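Long-range contacts in thiosulfate sulfurtransferase YnjE (Escherichia coli, PDB 2WLR), which catalyses the transfer of sulfur from thiosulfate to cyanide, giving thiocyanate and sulfite, as a monomeric periplasmic enzyme with rhodanese domains: residues Asn19-Asp24 with Asn72-Ala77; Ala80-Asp85 with Ser104-Ala109; Lys159-Ser164 with Gly251-Val256; Ser307-Lys312 with Gly391-Trp396; Glu314-Arg319 with Pro403-Glu408. One frame throughout, in Å; residues are numbered along the deposited sequence.

Overall arrangement
Contacts 1 and 2 share a parallel sheet in the first rhodanese domain, on the neighbouring strands 21-24 and 79-82; their centres lie about 13 Å apart. Contact 2 is the buried member, with strand hydrogen bonds and apolar packing, whereas contact 1 is a surface contact led by one lysine. Contacts 4 and 5, both partly buried in the third domain, also touch: Trp396 NE1 lies 2.9 Å from Pro403 O. There, aromatic packing in contact 4 contrasts with backbone pairing in contact 5. Contact 3 stands apart at the surface, its centre about 33 Å from that of contact 4, and combines one backbone bond with tyrosine-proline packing.

Contact 1: Asn19-Asp24 with Asn72-Ala77; sequences NGKAID and NLKTDA
Asn19 approaches the turn from Lys74 to Ala77 with its backbone oxygen: Asn19 O lies 4.3 Å from Ala77 CB, a loose contact. With its positive phi, Asn19 is the C-prime residue of a Schellman motif that ends helix 12-17, and the chain then passes through Gly20 into strand 21-24. Lys21 carries most of the contact. Its chain runs extended as far as CE and bends only at the last torsion (chi4 70°), which places NZ beside the carbonyl of Asn72. Lys21 NZ donates to Asn72 O at 3.0 Å, with the nitrogen tilted 34° from the carbonyl plane. The aliphatic part crosses Leu73 at a slant, and Lys21 CD comes within 3.3 Å of Leu73 CD2, tighter than usual carbon-carbon contact. Lys74 sends CD to 4.1 Å from Lys21 NZ. The two ammonium nitrogens, Lys21 NZ and Lys74 NZ, are 5.3 Å apart, not in contact, and as like charges would probably disfavour each other. Further on, Ile23 packs on Leu81 of the adjacent strand and on Leu51. The contact thus sits at the start of strand 21-24, whose Lys21 has backbone bonds to Pro78 and Ala80, while Leu73 packs on Trp67 and Ile68 of helix 61-70 and on Val79, joining that helix to strand 79-82.

Contact 2: Ala80-Asp85 with Ser104-Ala109; sequences ALYGND and SILSDA
Ala80 with Ser104 and Leu81 with Ile105 form parallel beta pairs, a buried contact between strand 79-82 and strand 103-105, the latter outermost in its sheet. Two nearly linear backbone bonds set the register: Leu81 N donates to Ser104 O at 2.9 Å (N-H...O 170°), and Leu106 N donates to Leu81 O at 2.9 Å (174°). Beside the first bond, Ala80 CA makes a CA-H...O contact with the same Ser104 O at 3.3 Å. The side chains of Ala80 and Ser104 share one face of the sheet, where Ser104 OG bonds to Lys8 O. Leu81 and Ile105 lie on the other, and there Leu81 packs on Val88, Val91 and Lys92 of helix 85-97. The helix connects the two strands, which makes this a beta-alpha-beta crossover within the parallel sheet of a rhodanese domain. Past the paired residues, Leu106 CB comes to 3.7 Å from Ala80 CB, and the Leu106 side chain runs alongside Tyr82, pointing the same way, with Leu106 CD2 3.8 Å from Tyr82 CD1. Ala109, at the end of a type I turn from Leu106, presses its CB to 3.3 Å from Tyr82 CB, a close fit at the root of the ring. The far end of that ring is held by a bond between Tyr82 OH and Glu45 N.

Contact 3: Lys159-Ser164 with Gly251-Val256; sequences KLYLIS and GTPPKV
Leu162 and Gly251 are joined by the one hydrogen bond of the contact, in which Gly251 N donates to Leu162 O at 2.8 Å. It is nearly straight at the hydrogen (170°), with the nitrogen tilted 28° from the carbonyl plane. Gly251 has backbone angles at which a side chain would jam against the preceding carbonyl, which by itself calls for glycine, independent of Leu162. Apolar packing comes from two side chains. Leu162 lays CD2 3.7 Å from Thr252 CA. Tyr161, its CG anti to the backbone N (chi1 174°), brings its ring to Pro253 at a slant, and Tyr161 CE1 lies 3.7 Å from Pro253 CG. The backbone at Thr252 C and Pro253 N runs at the edge of that ring, near its plane. A carbon-oxygen contact adds to this, with Tyr161 CE1 3.3 Å from Gly251 O. Polar anchoring of the ring lies outside the two segments: Tyr161 OH bonds to Ala169 O, while the ring stacks with His165 and meets Tyr171 edge-to-face. An alanine here would probably leave Ala169 O without this partner and open a gap beside Pro253 where the ring had packed. The arrangement fastens the chain that runs on after helix 238-243, toward strand 273-274, against the short helix 160-163 at the surface of the second rhodanese domain, away from the catalytic cysteine.

Contact 4: Ser307-Lys312 with Gly391-Trp396; sequences SYIKPK and GGWYEW
Tyr394 OH and Tyr308 O are bridged by a water, 2.7 Å from Tyr394 OH and 2.8 Å from Tyr308 O. The water lies in the ring plane of Tyr394 and donates to the Tyr308 carbonyl. The two rings form a T-shaped pair, centroids 5.4 Å apart and planes at 66°, with the edge of Tyr308 over one face of Tyr394. Ile309 fits between the two aromatic residues of helix 392-396, its CG1 3.5 Å from Tyr394 CD1 and its CG2 against the pyrrole side of Trp393. With Trp393 CG anti to the backbone N (chi1 172°), the indole extends toward the loop, where Trp393 NE1 donates to Pro311 O at 3.0 Å. The oxygen lies in the indole plane, but NE1 stands 54° out of the carbonyl plane. Farther along the indole, Trp393 CZ2 comes 3.4 Å from Lys312 C. A leucine in place of Trp393 would probably leave Pro311 O without its indole donor and open a gap beside Ile309 and Lys312. Trp393 also makes a cation-pi contact with Arg294, and its side chain is about 7 Å from that of Arg370, a probable substrate-binding residue. Tyr308 OH also bonds a HEPES molecule, probably from the crystallisation liquor. Tyr308 and Tyr394 touch Thr367, two residues past the catalytic Cys365. Aromatic packing with a few directional bonds is consistent with these side chains lining the side of the active-site loop.

Contact 5: Glu314-Arg319 with Pro403-Glu408; sequences EIAGAR and PVATGE
The carbonyl group of Pro403 is approached by Ala316 from out of its plane. Ala316 N donates to Pro403 O at 3.2 Å from 45° above that plane, and Ala316 CB rests 3.6 Å from Pro403 C. At the peptide of Glu314 the donor lies closer to the plane: Ala405 N gives its hydrogen to Glu314 O at 2.8 Å, tilted by 24°. Val404 CA adds a CA-H...O contact to the same Glu314 O at 3.3 Å. The return bond, Glu314 N to Ala405 O at 3.0 Å, completes an antiparallel hydrogen-bonded pair, next to which Ile315 and Val404 make a non-hydrogen-bonded one. The carboxylate of Glu314 leads away from this pairing. The bend at the second torsion (chi2 54°) brings CD back toward the backbone, and Glu314 OE2 accepts from Ile315 N at 3.0 Å with its anti lone pair. The same OE2 takes a salt bridge from Arg294 and a bond to Tyr364 OH, and OE1 bonds to Ser292. Past Ile315 a type II turn runs to Ala318, with Gly317 at its positive-phi corner. The arrangement is a small two-stranded antiparallel sheet, separate from the parallel sheet of the third rhodanese domain, that pins the chain after helix 392-396.

Contact 1: Asn19-Asp24 with Asn72-Ala77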
# COMPACT_ATOMS: atom_id res chain seq x y z
N ASN A 19 -1.48 31.19 1.89
CA ASN A 19 -0.48 30.18 2.24
C ASN A 19 -1.00 29.19 3.28
O ASN A 19 -0.30 28.82 4.22
CB ASN A 19 0.81 30.86 2.69
CG ASN A 19 2.01 29.91 2.71
OD1 ASN A 19 2.05 28.94 1.95
ND2 ASN A 19 2.99 30.19 3.57
N GLY A 20 -2.23 28.76 3.08
CA GLY A 20 -2.90 27.82 3.97
C GLY A 20 -2.81 26.40 3.46
O GLY A 20 -2.25 26.14 2.40
N LYS A 21 -3.38 25.49 4.24
CA LYS A 21 -3.41 24.08 3.90
C LYS A 21 -4.84 23.54 4.03
O LYS A 21 -5.57 23.90 4.95
CB LYS A 21 -2.47 23.28 4.81
CG LYS A 21 -0.99 23.55 4.52
CD LYS A 21 -0.05 22.80 5.45
CE LYS A 21 1.40 23.20 5.21
NZ LYS A 21 1.65 24.61 5.66
N ALA A 22 -5.24 22.71 3.08
CA ALA A 22 -6.54 22.03 3.13
C ALA A 22 -6.37 20.65 3.79
O ALA A 22 -5.37 19.97 3.60
CB ALA A 22 -7.13 21.90 1.72
N ILE A 23 -7.40 20.25 4.55
CA ILE A 23 -7.40 18.94 5.21
C ILE A 23 -8.72 18.22 4.88
O ILE A 23 -9.81 18.70 5.18
CB ILE A 23 -7.26 19.02 6.73
CG1 ILE A 23 -5.96 19.76 7.08
CG2 ILE A 23 -7.34 17.62 7.31
CD1 ILE A 23 -5.71 19.90 8.59
N ASP A 24 -8.56 17.09 4.20
CA ASP A 24 -9.64 16.21 3.77
C ASP A 24 -9.90 15.25 4.93
O ASP A 24 -9.02 14.48 5.32
CB ASP A 24 -9.14 15.47 2.53
CG ASP A 24 -10.18 14.67 1.82
OD1 ASP A 24 -11.10 14.13 2.43
OD2 ASP A 24 -10.08 14.56 0.56
N ASN A 72 4.25 19.97 8.41
CA ASN A 72 4.61 21.39 8.35
C ASN A 72 3.40 22.34 8.48
O ASN A 72 3.28 23.38 7.80
CB ASN A 72 5.38 21.68 7.06
CG ASN A 72 6.56 20.72 6.85
OD1 ASN A 72 7.44 20.60 7.71
ND2 ASN A 72 6.58 20.05 5.70
N LEU A 73 2.52 22.00 9.41
CA LEU A 73 1.40 22.87 9.72
C LEU A 73 1.83 23.91 10.74
O LEU A 73 2.10 23.58 11.89
CB LEU A 73 0.23 22.04 10.25
CG LEU A 73 -0.49 21.28 9.13
CD1 LEU A 73 -1.23 20.09 9.70
CD2 LEU A 73 -1.45 22.21 8.40
N LYS A 74 1.91 25.16 10.32
CA LYS A 74 2.35 26.19 11.25
C LYS A 74 1.20 26.57 12.18
O LYS A 74 0.06 26.67 11.73
CB LYS A 74 2.89 27.40 10.50
CG LYS A 74 4.13 27.06 9.69
CD LYS A 74 3.85 27.00 8.20
CE LYS A 74 3.90 28.38 7.57
NZ LYS A 74 2.72 29.26 7.90
N THR A 75 1.51 26.77 13.47
CA THR A 75 0.50 27.03 14.51
C THR A 75 -0.64 27.93 14.03
O THR A 75 -1.82 27.59 14.20
CB THR A 75 1.14 27.68 15.77
OG1 THR A 75 2.11 26.78 16.33
CG2 THR A 75 0.10 28.00 16.82
N ASP A 76 -0.29 29.05 13.40
CA ASP A 76 -1.25 30.10 13.09
C ASP A 76 -1.59 30.24 11.62
O ASP A 76 -2.33 31.13 11.28
CB ASP A 76 -0.75 31.47 13.60
CG ASP A 76 -0.50 31.49 15.10
OD1 ASP A 76 -1.13 30.70 15.84
OD2 ASP A 76 0.34 32.31 15.55
N ALA A 77 -1.08 29.35 10.77
CA ALA A 77 -1.43 29.39 9.35
C ALA A 77 -2.86 28.86 9.15
O ALA A 77 -3.27 27.97 9.88
CB ALA A 77 -0.45 28.55 8.55

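Contact 2: Ala80-Asp85 with Ser104-Ala109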
# COMPACT_ATOMS: atom_id res chain seq x y z
N ALA A 80 -8.05 24.71 6.21
CA ALA A 80 -9.44 24.65 5.77
C ALA A 80 -9.85 23.20 5.62
O ALA A 80 -9.24 22.46 4.84
CB ALA A 80 -9.62 25.37 4.46
N LEU A 81 -10.85 22.79 6.38
CA LEU A 81 -11.33 21.41 6.43
C LEU A 81 -12.45 21.18 5.45
O LEU A 81 -13.24 22.08 5.14
CB LEU A 81 -11.85 21.07 7.82
CG LEU A 81 -10.97 21.41 9.02
CD1 LEU A 81 -11.55 20.87 10.29
CD2 LEU A 81 -9.57 20.95 8.85
N TYR A 82 -12.52 19.96 4.95
CA TYR A 82 -13.70 19.54 4.21
C TYR A 82 -14.04 18.09 4.40
O TYR A 82 -13.27 17.30 4.97
CB TYR A 82 -13.59 19.92 2.73
CG TYR A 82 -12.51 19.17 1.97
CD1 TYR A 82 -11.22 19.65 1.88
CD2 TYR A 82 -12.82 18.03 1.26
CE1 TYR A 82 -10.23 18.97 1.17
CE2 TYR A 82 -11.85 17.34 0.55
CZ TYR A 82 -10.56 17.82 0.48
OH TYR A 82 -9.65 17.09 -0.25
N GLY A 83 -15.24 17.75 3.98
CA GLY A 83 -15.82 16.45 4.20
C GLY A 83 -17.21 16.56 4.78
O GLY A 83 -17.84 17.61 4.68
N ASN A 84 -17.69 15.48 5.36
CA ASN A 84 -19.01 15.58 6.00
C ASN A 84 -18.96 16.40 7.28
O ASN A 84 -17.91 16.54 7.91
CB ASN A 84 -19.69 14.25 6.17
CG ASN A 84 -19.05 13.39 7.18
OD1 ASN A 84 -19.11 13.67 8.40
ND2 ASN A 84 -18.47 12.29 6.73
N ASP A 85 -20.10 17.00 7.62
CA ASP A 85 -20.14 17.96 8.71
C ASP A 85 -19.68 17.37 10.03
O ASP A 85 -18.99 18.02 10.80
CB ASP A 85 -21.55 18.54 8.90
CG ASP A 85 -21.96 19.47 7.81
OD1 ASP A 85 -21.15 19.76 6.90
OD2 ASP A 85 -23.12 19.95 7.91
N SER A 104 -10.75 26.80 9.51
CA SER A 104 -11.94 27.19 8.75
C SER A 104 -12.50 25.99 7.98
O SER A 104 -11.90 24.91 7.99
CB SER A 104 -11.55 28.23 7.70
OG SER A 104 -11.02 29.40 8.30
N ILE A 105 -13.64 26.18 7.35
CA ILE A 105 -14.15 25.25 6.34
C ILE A 105 -13.68 25.70 4.96
O ILE A 105 -13.54 26.91 4.69
CB ILE A 105 -15.68 25.17 6.39
CG1 ILE A 105 -16.19 23.99 5.61
CG2 ILE A 105 -16.31 26.45 5.85
CD1 ILE A 105 -17.56 23.57 6.05
N LEU A 106 -13.37 24.73 4.09
CA LEU A 106 -13.03 25.02 2.71
C LEU A 106 -14.36 25.10 1.97
O LEU A 106 -15.01 24.07 1.74
CB LEU A 106 -12.09 23.97 2.12
CG LEU A 106 -11.63 24.22 0.68
CD1 LEU A 106 -10.84 25.47 0.55
CD2 LEU A 106 -10.79 23.02 0.20
N SER A 107 -14.81 26.33 1.68
CA SER A 107 -16.20 26.56 1.30
C SER A 107 -16.58 25.94 -0.02
O SER A 107 -17.70 25.43 -0.15
CB SER A 107 -16.56 28.05 1.27
OG SER A 107 -15.68 28.77 0.46
N ASP A 108 -15.65 25.91 -0.96
CA ASP A 108 -15.91 25.38 -2.31
C ASP A 108 -15.34 23.97 -2.51
O ASP A 108 -15.22 23.52 -3.64
CB ASP A 108 -15.45 26.36 -3.42
CG ASP A 108 -13.93 26.56 -3.49
OD1 ASP A 108 -13.23 26.24 -2.50
OD2 ASP A 108 -13.44 27.02 -4.55
N ALA A 109 -15.01 23.27 -1.43
CA ALA A 109 -14.44 21.94 -1.51
C ALA A 109 -15.27 20.98 -2.33
O ALA A 109 -16.46 20.86 -2.09
CB ALA A 109 -14.23 21.36 -0.13

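Contact 3: Lys159-Ser164 with Gly251-Val256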
# COMPACT_ATOMS: atom_id res chain seq x y z
N LYS A 159 -6.29 -20.90 8.43
CA LYS A 159 -6.49 -20.85 9.88
C LYS A 159 -7.66 -19.91 10.15
O LYS A 159 -8.80 -20.33 10.19
CB LYS A 159 -5.19 -20.45 10.59
CG LYS A 159 -4.14 -21.59 10.67
CD LYS A 159 -2.76 -21.08 11.09
CE LYS A 159 -1.98 -20.38 9.92
NZ LYS A 159 -1.61 -21.26 8.73
N LEU A 160 -7.37 -18.62 10.28
CA LEU A 160 -8.42 -17.64 10.56
C LEU A 160 -9.51 -17.62 9.49
O LEU A 160 -10.68 -17.42 9.81
CB LEU A 160 -7.79 -16.27 10.72
CG LEU A 160 -7.01 -16.11 12.03
CD1 LEU A 160 -6.20 -14.80 11.96
CD2 LEU A 160 -7.96 -16.18 13.23
N TYR A 161 -9.13 -17.84 8.24
CA TYR A 161 -10.08 -17.95 7.13
C TYR A 161 -11.20 -18.94 7.43
O TYR A 161 -12.33 -18.69 7.08
CB TYR A 161 -9.35 -18.38 5.86
CG TYR A 161 -10.23 -18.68 4.64
CD1 TYR A 161 -10.89 -19.91 4.51
CD2 TYR A 161 -10.38 -17.76 3.60
CE1 TYR A 161 -11.66 -20.20 3.39
CE2 TYR A 161 -11.15 -18.05 2.48
CZ TYR A 161 -11.81 -19.28 2.38
OH TYR A 161 -12.57 -19.54 1.26
N LEU A 162 -10.89 -20.05 8.08
CA LEU A 162 -11.96 -21.02 8.37
C LEU A 162 -13.03 -20.46 9.32
O LEU A 162 -14.20 -20.87 9.26
CB LEU A 162 -11.38 -22.29 8.98
CG LEU A 162 -10.38 -23.07 8.13
CD1 LEU A 162 -9.81 -24.26 8.92
CD2 LEU A 162 -11.01 -23.53 6.86
N ILE A 163 -12.64 -19.55 10.20
CA ILE A 163 -13.55 -18.96 11.17
C ILE A 163 -14.39 -17.85 10.51
O ILE A 163 -15.60 -17.79 10.67
CB ILE A 163 -12.78 -18.40 12.37
CG1 ILE A 163 -11.95 -19.49 13.06
CG2 ILE A 163 -13.76 -17.73 13.37
CD1 ILE A 163 -12.76 -20.63 13.63
N SER A 164 -13.72 -16.95 9.78
CA SER A 164 -14.39 -15.86 9.07
C SER A 164 -13.54 -15.43 7.88
O SER A 164 -12.33 -15.31 7.99
CB SER A 164 -14.58 -14.65 9.99
OG SER A 164 -15.56 -13.80 9.47
N GLY A 251 -15.77 -21.57 7.07
CA GLY A 251 -15.49 -22.91 6.60
C GLY A 251 -14.41 -23.04 5.54
O GLY A 251 -13.74 -22.06 5.14
N THR A 252 -14.23 -24.28 5.09
CA THR A 252 -13.19 -24.62 4.12
C THR A 252 -13.40 -23.89 2.80
O THR A 252 -14.53 -23.58 2.41
CB THR A 252 -13.20 -26.15 3.86
OG1 THR A 252 -14.48 -26.52 3.36
CG2 THR A 252 -12.92 -26.91 5.14
N PRO A 253 -12.30 -23.56 2.09
CA PRO A 253 -12.48 -22.91 0.78
C PRO A 253 -13.34 -23.76 -0.17
O PRO A 253 -13.06 -24.94 -0.33
CB PRO A 253 -11.05 -22.78 0.23
CG PRO A 253 -10.17 -22.90 1.40
CD PRO A 253 -10.88 -23.74 2.43
N PRO A 254 -14.37 -23.15 -0.80
CA PRO A 254 -15.18 -23.85 -1.80
C PRO A 254 -14.38 -24.31 -2.99
O PRO A 254 -13.34 -23.73 -3.28
CB PRO A 254 -16.17 -22.78 -2.28
CG PRO A 254 -16.24 -21.81 -1.18
CD PRO A 254 -14.89 -21.79 -0.54
N LYS A 255 -14.89 -25.31 -3.71
CA LYS A 255 -14.31 -25.76 -4.96
C LYS A 255 -14.24 -24.61 -5.96
O LYS A 255 -15.20 -23.86 -6.12
CB LYS A 255 -15.18 -26.87 -5.56
CG LYS A 255 -14.39 -28.01 -6.11
CD LYS A 255 -15.32 -29.11 -6.60
CE LYS A 255 -14.65 -30.48 -6.56
NZ LYS A 255 -13.20 -30.40 -6.76
N VAL A 256 -13.10 -24.46 -6.61
CA VAL A 256 -12.94 -23.48 -7.65
C VAL A 256 -12.85 -24.20 -9.00
O VAL A 256 -12.14 -25.20 -9.13
CB VAL A 256 -11.70 -22.60 -7.39
CG1 VAL A 256 -11.43 -21.65 -8.52
CG2 VAL A 256 -11.89 -21.84 -6.07

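Contact 4: Ser307-Lys312 with Gly391-Trp396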
# COMPACT_ATOMS: atom_id res chain seq x y z
N SER A 307 14.98 -15.67 12.10
CA SER A 307 15.63 -16.75 12.84
C SER A 307 16.55 -17.61 11.97
O SER A 307 17.54 -18.14 12.46
CB SER A 307 14.58 -17.63 13.52
OG SER A 307 13.72 -18.24 12.56
N TYR A 308 16.22 -17.73 10.68
CA TYR A 308 16.96 -18.58 9.72
C TYR A 308 17.98 -17.82 8.86
O TYR A 308 18.64 -18.41 7.99
CB TYR A 308 15.96 -19.36 8.86
CG TYR A 308 14.97 -18.50 8.09
CD1 TYR A 308 15.28 -18.00 6.84
CD2 TYR A 308 13.72 -18.20 8.63
CE1 TYR A 308 14.37 -17.22 6.14
CE2 TYR A 308 12.81 -17.43 7.94
CZ TYR A 308 13.14 -16.94 6.69
OH TYR A 308 12.22 -16.17 6.01
N ILE A 309 18.11 -16.51 9.08
CA ILE A 309 19.15 -15.73 8.44
C ILE A 309 20.19 -15.32 9.46
O ILE A 309 19.93 -14.50 10.34
CB ILE A 309 18.61 -14.48 7.69
CG1 ILE A 309 17.55 -14.89 6.67
CG2 ILE A 309 19.74 -13.78 6.96
CD1 ILE A 309 16.87 -13.70 5.97
N LYS A 310 21.37 -15.91 9.35
CA LYS A 310 22.43 -15.66 10.32
C LYS A 310 23.18 -14.35 10.06
O LYS A 310 23.40 -13.59 10.99
CB LYS A 310 23.40 -16.87 10.36
CG LYS A 310 24.60 -16.72 11.28
CD LYS A 310 24.23 -16.82 12.76
CE LYS A 310 25.50 -16.84 13.63
NZ LYS A 310 26.24 -18.15 13.58
N PRO A 311 23.53 -14.05 8.79
CA PRO A 311 24.25 -12.81 8.53
C PRO A 311 23.46 -11.56 8.86
O PRO A 311 22.24 -11.50 8.62
CB PRO A 311 24.52 -12.88 7.02
CG PRO A 311 24.52 -14.34 6.73
CD PRO A 311 23.46 -14.90 7.58
N LYS A 312 24.16 -10.57 9.40
CA LYS A 312 23.61 -9.27 9.77
C LYS A 312 24.23 -8.20 8.92
O LYS A 312 25.40 -8.30 8.50
CB LYS A 312 23.90 -8.96 11.25
CG LYS A 312 23.25 -9.91 12.21
CD LYS A 312 23.70 -9.60 13.64
CE LYS A 312 22.97 -10.45 14.65
NZ LYS A 312 23.60 -10.36 16.01
N GLY A 391 15.50 -12.08 -4.20
CA GLY A 391 16.46 -12.70 -3.28
C GLY A 391 16.69 -11.93 -1.98
O GLY A 391 16.83 -12.52 -0.90
N GLY A 392 16.74 -10.60 -2.10
CA GLY A 392 16.89 -9.74 -0.95
C GLY A 392 18.14 -10.01 -0.15
O GLY A 392 19.17 -10.46 -0.67
N TRP A 393 18.03 -9.75 1.14
CA TRP A 393 19.17 -9.91 2.02
C TRP A 393 19.52 -11.38 2.19
O TRP A 393 20.69 -11.74 2.33
CB TRP A 393 18.89 -9.24 3.37
CG TRP A 393 19.95 -9.54 4.38
CD1 TRP A 393 19.82 -10.29 5.50
CD2 TRP A 393 21.29 -9.03 4.38
NE1 TRP A 393 21.02 -10.31 6.20
CE2 TRP A 393 21.93 -9.56 5.52
CE3 TRP A 393 22.01 -8.24 3.50
CZ2 TRP A 393 23.29 -9.29 5.81
CZ3 TRP A 393 23.34 -7.97 3.77
CH2 TRP A 393 23.96 -8.48 4.93
N TYR A 394 18.53 -12.26 2.17
CA TYR A 394 18.82 -13.69 2.29
C TYR A 394 19.74 -14.21 1.20
O TYR A 394 20.70 -14.92 1.47
CB TYR A 394 17.51 -14.51 2.28
CG TYR A 394 17.55 -15.94 2.80
CD1 TYR A 394 18.58 -16.40 3.63
CD2 TYR A 394 16.52 -16.82 2.52
CE1 TYR A 394 18.58 -17.72 4.10
CE2 TYR A 394 16.52 -18.12 2.99
CZ TYR A 394 17.54 -18.55 3.80
OH TYR A 394 17.48 -19.86 4.25
N GLU A 395 19.46 -13.85 -0.04
CA GLU A 395 20.31 -14.24 -1.13
C GLU A 395 21.64 -13.50 -1.08
O GLU A 395 22.71 -14.13 -1.18
CB GLU A 395 19.61 -14.01 -2.46
CG GLU A 395 20.42 -14.56 -3.63
CD GLU A 395 19.88 -14.20 -4.97
OE1 GLU A 395 19.29 -13.09 -5.15
OE2 GLU A 395 20.09 -15.03 -5.87
N TRP A 396 21.59 -12.18 -0.96
CA TRP A 396 22.80 -11.34 -1.05
C TRP A 396 23.84 -11.83 -0.07
O TRP A 396 24.99 -12.08 -0.45
CB TRP A 396 22.45 -9.89 -0.76
CG TRP A 396 23.55 -8.92 -0.98
CD1 TRP A 396 24.41 -8.44 -0.05
CD2 TRP A 396 23.85 -8.26 -2.20
NE1 TRP A 396 25.24 -7.53 -0.61
CE2 TRP A 396 24.94 -7.39 -1.94
CE3 TRP A 396 23.33 -8.32 -3.50
CZ2 TRP A 396 25.51 -6.60 -2.92
CZ3 TRP A 396 23.91 -7.52 -4.47
CH2 TRP A 396 24.98 -6.67 -4.18
O HOH W 1 19.32 -20.42 6.16

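Contact 5: Glu314-Arg319 with Pro403-Glu408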
# COMPACT_ATOMS: atom_id res chain seq x y z
N GLU A 314 23.35 -4.99 5.80
CA GLU A 314 22.56 -4.51 4.70
C GLU A 314 23.37 -4.53 3.42
O GLU A 314 24.61 -4.48 3.45
CB GLU A 314 22.13 -3.09 5.02
CG GLU A 314 21.08 -2.53 4.10
CD GLU A 314 19.86 -3.43 4.03
OE1 GLU A 314 18.89 -3.15 4.75
OE2 GLU A 314 19.88 -4.45 3.31
N ILE A 315 22.68 -4.56 2.28
CA ILE A 315 23.31 -4.43 0.98
C ILE A 315 24.00 -3.08 0.88
O ILE A 315 23.38 -2.01 1.05
CB ILE A 315 22.28 -4.61 -0.17
CG1 ILE A 315 21.64 -5.99 -0.07
CG2 ILE A 315 22.95 -4.32 -1.55
CD1 ILE A 315 20.74 -6.35 -1.23
N ALA A 316 25.30 -3.10 0.61
CA ALA A 316 26.07 -1.87 0.50
C ALA A 316 25.60 -1.06 -0.70
O ALA A 316 25.53 -1.56 -1.83
CB ALA A 316 27.57 -2.17 0.38
N GLY A 317 25.28 0.21 -0.45
CA GLY A 317 24.76 1.09 -1.45
C GLY A 317 23.23 1.15 -1.51
O GLY A 317 22.71 1.97 -2.23
N ALA A 318 22.56 0.27 -0.77
CA ALA A 318 21.09 0.27 -0.76
C ALA A 318 20.60 1.47 0.02
O ALA A 318 21.20 1.88 1.02
CB ALA A 318 20.56 -1.04 -0.14
N ARG A 319 19.52 2.05 -0.47
CA ARG A 319 18.90 3.21 0.16
C ARG A 319 17.76 2.76 1.03
O ARG A 319 17.00 1.88 0.63
CB ARG A 319 18.46 4.19 -0.91
CG ARG A 319 19.65 4.80 -1.66
CD ARG A 319 19.29 5.45 -2.95
NE ARG A 319 20.47 6.20 -3.45
CZ ARG A 319 20.68 6.51 -4.72
NH1 ARG A 319 19.84 6.18 -5.68
NH2 ARG A 319 21.79 7.17 -5.04
N PRO A 403 29.25 -7.07 -1.08
CA PRO A 403 29.53 -5.96 -0.16
C PRO A 403 28.38 -5.69 0.81
O PRO A 403 27.20 -5.63 0.38
CB PRO A 403 29.73 -4.78 -1.09
CG PRO A 403 30.15 -5.37 -2.39
CD PRO A 403 29.39 -6.65 -2.48
N VAL A 404 28.72 -5.53 2.09
CA VAL A 404 27.78 -5.32 3.18
C VAL A 404 28.04 -3.96 3.84
O VAL A 404 29.20 -3.57 4.08
CB VAL A 404 27.87 -6.46 4.26
CG1 VAL A 404 27.05 -6.13 5.52
CG2 VAL A 404 27.45 -7.80 3.69
N ALA A 405 26.96 -3.22 4.13
CA ALA A 405 27.04 -1.97 4.92
C ALA A 405 26.46 -2.23 6.29
O ALA A 405 25.53 -3.03 6.44
CB ALA A 405 26.29 -0.84 4.26
N THR A 406 26.99 -1.57 7.31
CA THR A 406 26.52 -1.76 8.66
C THR A 406 26.62 -0.47 9.46
O THR A 406 27.32 0.45 9.06
CB THR A 406 27.31 -2.87 9.37
OG1 THR A 406 26.62 -3.28 10.56
CG2 THR A 406 28.71 -2.40 9.73
N GLY A 407 25.91 -0.43 10.57
CA GLY A 407 25.94 0.71 11.48
C GLY A 407 25.11 1.91 11.06
O GLY A 407 24.61 2.00 9.93
N GLU A 408 24.98 2.84 12.00
CA GLU A 408 24.24 4.07 11.80
C GLU A 408 24.86 4.86 10.64
O GLU A 408 26.09 5.01 10.54
CB GLU A 408 24.22 4.91 13.09
CG GLU A 408 23.47 4.26 14.25
CD GLU A 408 21.96 4.46 14.18
OE1 GLU A 408 21.51 5.08 13.21
OE2 GLU A 408 21.24 4.00 15.10